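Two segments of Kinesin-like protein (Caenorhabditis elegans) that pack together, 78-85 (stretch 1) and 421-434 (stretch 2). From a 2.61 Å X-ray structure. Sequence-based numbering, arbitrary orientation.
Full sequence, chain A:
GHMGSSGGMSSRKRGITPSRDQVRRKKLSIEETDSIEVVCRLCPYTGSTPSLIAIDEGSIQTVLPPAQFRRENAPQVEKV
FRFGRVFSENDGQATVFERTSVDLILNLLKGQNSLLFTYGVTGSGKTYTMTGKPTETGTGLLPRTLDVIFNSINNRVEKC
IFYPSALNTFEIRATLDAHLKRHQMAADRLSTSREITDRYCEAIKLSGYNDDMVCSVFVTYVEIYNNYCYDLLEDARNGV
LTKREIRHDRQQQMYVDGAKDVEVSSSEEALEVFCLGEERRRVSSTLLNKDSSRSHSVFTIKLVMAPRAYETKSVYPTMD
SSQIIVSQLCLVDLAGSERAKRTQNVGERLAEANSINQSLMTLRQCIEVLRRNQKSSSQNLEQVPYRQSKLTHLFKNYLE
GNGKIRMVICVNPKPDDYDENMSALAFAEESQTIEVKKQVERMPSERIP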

# COMPACT_ATOMS: atom_id res chain seq x y z
N GLU A 78 -17.96 17.99 19.79
CA GLU A 78 -19.40 17.93 19.55
C GLU A 78 -19.79 16.77 18.62
O GLU A 78 -20.97 16.63 18.27
CB GLU A 78 -19.89 19.26 18.97
CG GLU A 78 -19.87 20.40 19.96
CD GLU A 78 -20.38 21.70 19.37
OE1 GLU A 78 -20.54 21.76 18.13
OE2 GLU A 78 -20.62 22.65 20.14
N LYS A 79 -18.82 15.95 18.23
CA LYS A 79 -19.09 14.76 17.43
C LYS A 79 -18.32 13.57 17.99
O LYS A 79 -17.25 13.72 18.58
CB LYS A 79 -18.73 14.95 15.95
CG LYS A 79 -19.71 15.81 15.17
CD LYS A 79 -19.28 15.94 13.72
CE LYS A 79 -20.16 16.93 12.95
NZ LYS A 79 -19.62 17.22 11.59
N VAL A 80 -18.89 12.38 17.80
CA VAL A 80 -18.28 11.13 18.23
C VAL A 80 -18.18 10.21 17.02
O VAL A 80 -19.17 10.00 16.31
CB VAL A 80 -19.10 10.46 19.35
CG1 VAL A 80 -18.52 9.10 19.68
CG2 VAL A 80 -19.11 11.34 20.58
N PHE A 81 -16.99 9.68 16.77
CA PHE A 81 -16.74 8.86 15.60
C PHE A 81 -16.40 7.44 16.01
O PHE A 81 -15.65 7.22 16.97
CB PHE A 81 -15.61 9.46 14.76
CG PHE A 81 -15.94 10.79 14.18
CD1 PHE A 81 -15.46 11.95 14.76
CD2 PHE A 81 -16.74 10.89 13.05
CE1 PHE A 81 -15.77 13.19 14.22
CE2 PHE A 81 -17.05 12.12 12.51
CZ PHE A 81 -16.56 13.27 13.09
N ARG A 82 -16.93 6.48 15.27
CA ARG A 82 -16.72 5.06 15.55
C ARG A 82 -15.86 4.45 14.46
O ARG A 82 -16.17 4.57 13.27
CB ARG A 82 -18.06 4.33 15.66
CG ARG A 82 -17.93 2.88 16.09
CD ARG A 82 -19.29 2.28 16.41
NE ARG A 82 -19.19 0.88 16.81
CZ ARG A 82 -18.94 0.47 18.05
NH1 ARG A 82 -18.86 -0.82 18.33
NH2 ARG A 82 -18.76 1.37 19.01
N PHE A 83 -14.78 3.79 14.87
CA PHE A 83 -13.89 3.08 13.96
C PHE A 83 -13.80 1.62 14.38
O PHE A 83 -14.20 1.24 15.49
CB PHE A 83 -12.49 3.71 13.96
CG PHE A 83 -12.47 5.14 13.54
CD1 PHE A 83 -12.39 5.48 12.19
CD2 PHE A 83 -12.53 6.16 14.47
CE1 PHE A 83 -12.37 6.80 11.80
CE2 PHE A 83 -12.50 7.48 14.08
CZ PHE A 83 -12.43 7.80 12.74
N GLY A 84 -13.26 0.79 13.49
CA GLY A 84 -13.05 -0.60 13.83
C GLY A 84 -12.08 -0.80 14.97
O GLY A 84 -12.14 -1.82 15.66
N ARG A 85 -11.19 0.17 15.20
CA ARG A 85 -10.20 0.13 16.27
C ARG A 85 -9.56 1.51 16.36
O ARG A 85 -9.32 2.15 15.33
CB ARG A 85 -9.14 -0.94 16.00
CG ARG A 85 -7.92 -0.86 16.92
CD ARG A 85 -8.26 -1.28 18.35
NE ARG A 85 -7.15 -1.05 19.27
CZ ARG A 85 -6.15 -1.91 19.49
NH1 ARG A 85 -6.11 -3.08 18.87
NH2 ARG A 85 -5.19 -1.58 20.35
N ASN A 421 -8.83 17.46 11.57
CA ASN A 421 -9.25 16.16 12.08
C ASN A 421 -10.73 15.91 11.82
O ASN A 421 -11.15 14.76 11.70
CB ASN A 421 -8.95 16.05 13.57
CG ASN A 421 -7.45 16.05 13.87
OD1 ASN A 421 -6.63 15.75 13.00
ND2 ASN A 421 -7.10 16.38 15.10
N MET A 422 -11.52 16.98 11.72
CA MET A 422 -12.94 16.83 11.42
C MET A 422 -13.15 16.20 10.05
O MET A 422 -14.09 15.42 9.84
CB MET A 422 -13.65 18.18 11.50
CG MET A 422 -13.79 18.68 12.92
SD MET A 422 -14.85 17.57 13.87
CE MET A 422 -16.28 17.51 12.79
N SER A 423 -12.29 16.54 9.08
CA SER A 423 -12.37 15.93 7.76
C SER A 423 -11.77 14.53 7.77
O SER A 423 -12.28 13.63 7.09
CB SER A 423 -11.63 16.80 6.74
OG SER A 423 -10.25 16.86 7.04
N ALA A 424 -10.70 14.32 8.54
CA ALA A 424 -10.06 13.01 8.59
C ALA A 424 -10.94 11.99 9.28
O ALA A 424 -10.95 10.81 8.91
CB ALA A 424 -8.70 13.12 9.29
N LEU A 425 -11.67 12.41 10.31
CA LEU A 425 -12.57 11.51 11.02
C LEU A 425 -13.89 11.30 10.29
O LEU A 425 -14.67 10.45 10.70
CB LEU A 425 -12.83 12.03 12.44
CG LEU A 425 -11.63 12.16 13.39
CD1 LEU A 425 -12.04 12.87 14.66
CD2 LEU A 425 -11.03 10.80 13.71
N ALA A 426 -14.15 12.07 9.23
CA ALA A 426 -15.34 11.84 8.42
C ALA A 426 -15.29 10.50 7.69
O ALA A 426 -16.34 10.01 7.25
CB ALA A 426 -15.52 12.97 7.41
N PHE A 427 -14.11 9.90 7.56
CA PHE A 427 -13.98 8.55 7.01
C PHE A 427 -14.53 7.48 7.93
O PHE A 427 -14.45 6.29 7.59
CB PHE A 427 -12.51 8.25 6.69
CG PHE A 427 -12.04 8.83 5.38
CD1 PHE A 427 -12.36 8.21 4.18
CD2 PHE A 427 -11.27 9.98 5.35
CE1 PHE A 427 -11.91 8.73 2.98
CE2 PHE A 427 -10.83 10.50 4.15
CZ PHE A 427 -11.15 9.88 2.97
N ALA A 428 -15.06 7.86 9.09
CA ALA A 428 -15.48 6.90 10.11
C ALA A 428 -16.63 6.04 9.60
O ALA A 428 -17.46 6.48 8.79
CB ALA A 428 -15.89 7.62 11.39
N GLU A 429 -16.64 4.79 10.06
CA GLU A 429 -17.68 3.85 9.66
C GLU A 429 -19.07 4.39 9.98
O GLU A 429 -20.01 4.22 9.20
CB GLU A 429 -17.42 2.50 10.32
CG GLU A 429 -15.93 2.15 10.30
CD GLU A 429 -15.61 0.67 10.42
OE1 GLU A 429 -14.41 0.33 10.32
OE2 GLU A 429 -16.52 -0.15 10.66
N GLU A 430 -19.21 5.06 11.13
CA GLU A 430 -20.44 5.75 11.48
C GLU A 430 -20.12 6.89 12.45
O GLU A 430 -19.06 6.90 13.08
CB GLU A 430 -21.46 4.78 12.07
CG GLU A 430 -21.01 4.11 13.35
CD GLU A 430 -22.16 3.73 14.25
OE1 GLU A 430 -23.04 4.58 14.49
OE2 GLU A 430 -22.18 2.57 14.72
N SER A 431 -21.05 7.84 12.57
CA SER A 431 -20.80 9.05 13.34
C SER A 431 -21.99 9.41 14.22
O SER A 431 -23.15 9.18 13.85
CB SER A 431 -20.48 10.23 12.42
OG SER A 431 -21.58 10.53 11.59
N GLN A 432 -21.69 9.99 15.39
CA GLN A 432 -22.69 10.38 16.38
C GLN A 432 -22.39 11.79 16.90
O GLN A 432 -21.23 12.16 17.07
CB GLN A 432 -22.72 9.39 17.55
CG GLN A 432 -23.00 7.94 17.14
CD GLN A 432 -21.74 7.09 17.07
OE1 GLN A 432 -20.62 7.60 17.03
NE2 GLN A 432 -21.92 5.77 17.05
N THR A 433 -23.44 12.57 17.16
CA THR A 433 -23.32 14.00 17.44
C THR A 433 -23.76 14.36 18.86
O THR A 433 -24.77 13.85 19.35
CB THR A 433 -24.12 14.83 16.43
OG1 THR A 433 -25.51 14.48 16.51
CG2 THR A 433 -23.61 14.56 15.03
N ILE A 434 -23.01 15.26 19.49
CA ILE A 434 -23.30 15.70 20.86
C ILE A 434 -24.39 16.77 20.87
O ILE A 434 -24.14 17.93 20.55
CB ILE A 434 -22.03 16.23 21.56
CG1 ILE A 434 -21.00 15.11 21.69
CG2 ILE A 434 -22.38 16.82 22.93
CD1 ILE A 434 -19.67 15.56 22.26

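Two segments far apart in sequence join as an antiparallel β-ladder, strand 79-82 against strand 430-433, with Phe 81 of the first strand and Phe 83 just after it packed against the segment that leads into the second. The strand axes run at 158°, and backbone hydrogen bonds set the register: Ile 434 N to Glu 78 O (2.7 Å), Val 80 N to Gln 432 O (a very short 2.5 Å), Gln 432 N to Val 80 O (2.7 Å) and Arg 82 N to Glu 430 O (3.1 Å). Past this, the ladder frays: Glu 429 N reaches Arg 82 O at 3.3 Å and 123°, a weak bond. Side chains alternate between the two faces. Lys 79, Phe 81, Ser 431 and Thr 433 share one, where Phe 81 is buried. Leu 425 CB sits over a face of its ring, 3.6 Å from the centroid, in a CH-π contact, while Met 422 CE lies at the ring edge, 4.3 Å from Phe 81 CZ, and also touches Lys 79 CD (3.5 Å). The CB of Phe 83 points away, yet its ring turns back: Ala 428 CB covers one face, and Phe 83 CZ meets Leu 425 CD2 at 3.4 Å. On the other face of the sheet, Arg 82 NE stays 4.0 Å from Glu 430 OE2, opposite charges too far apart for a salt bridge.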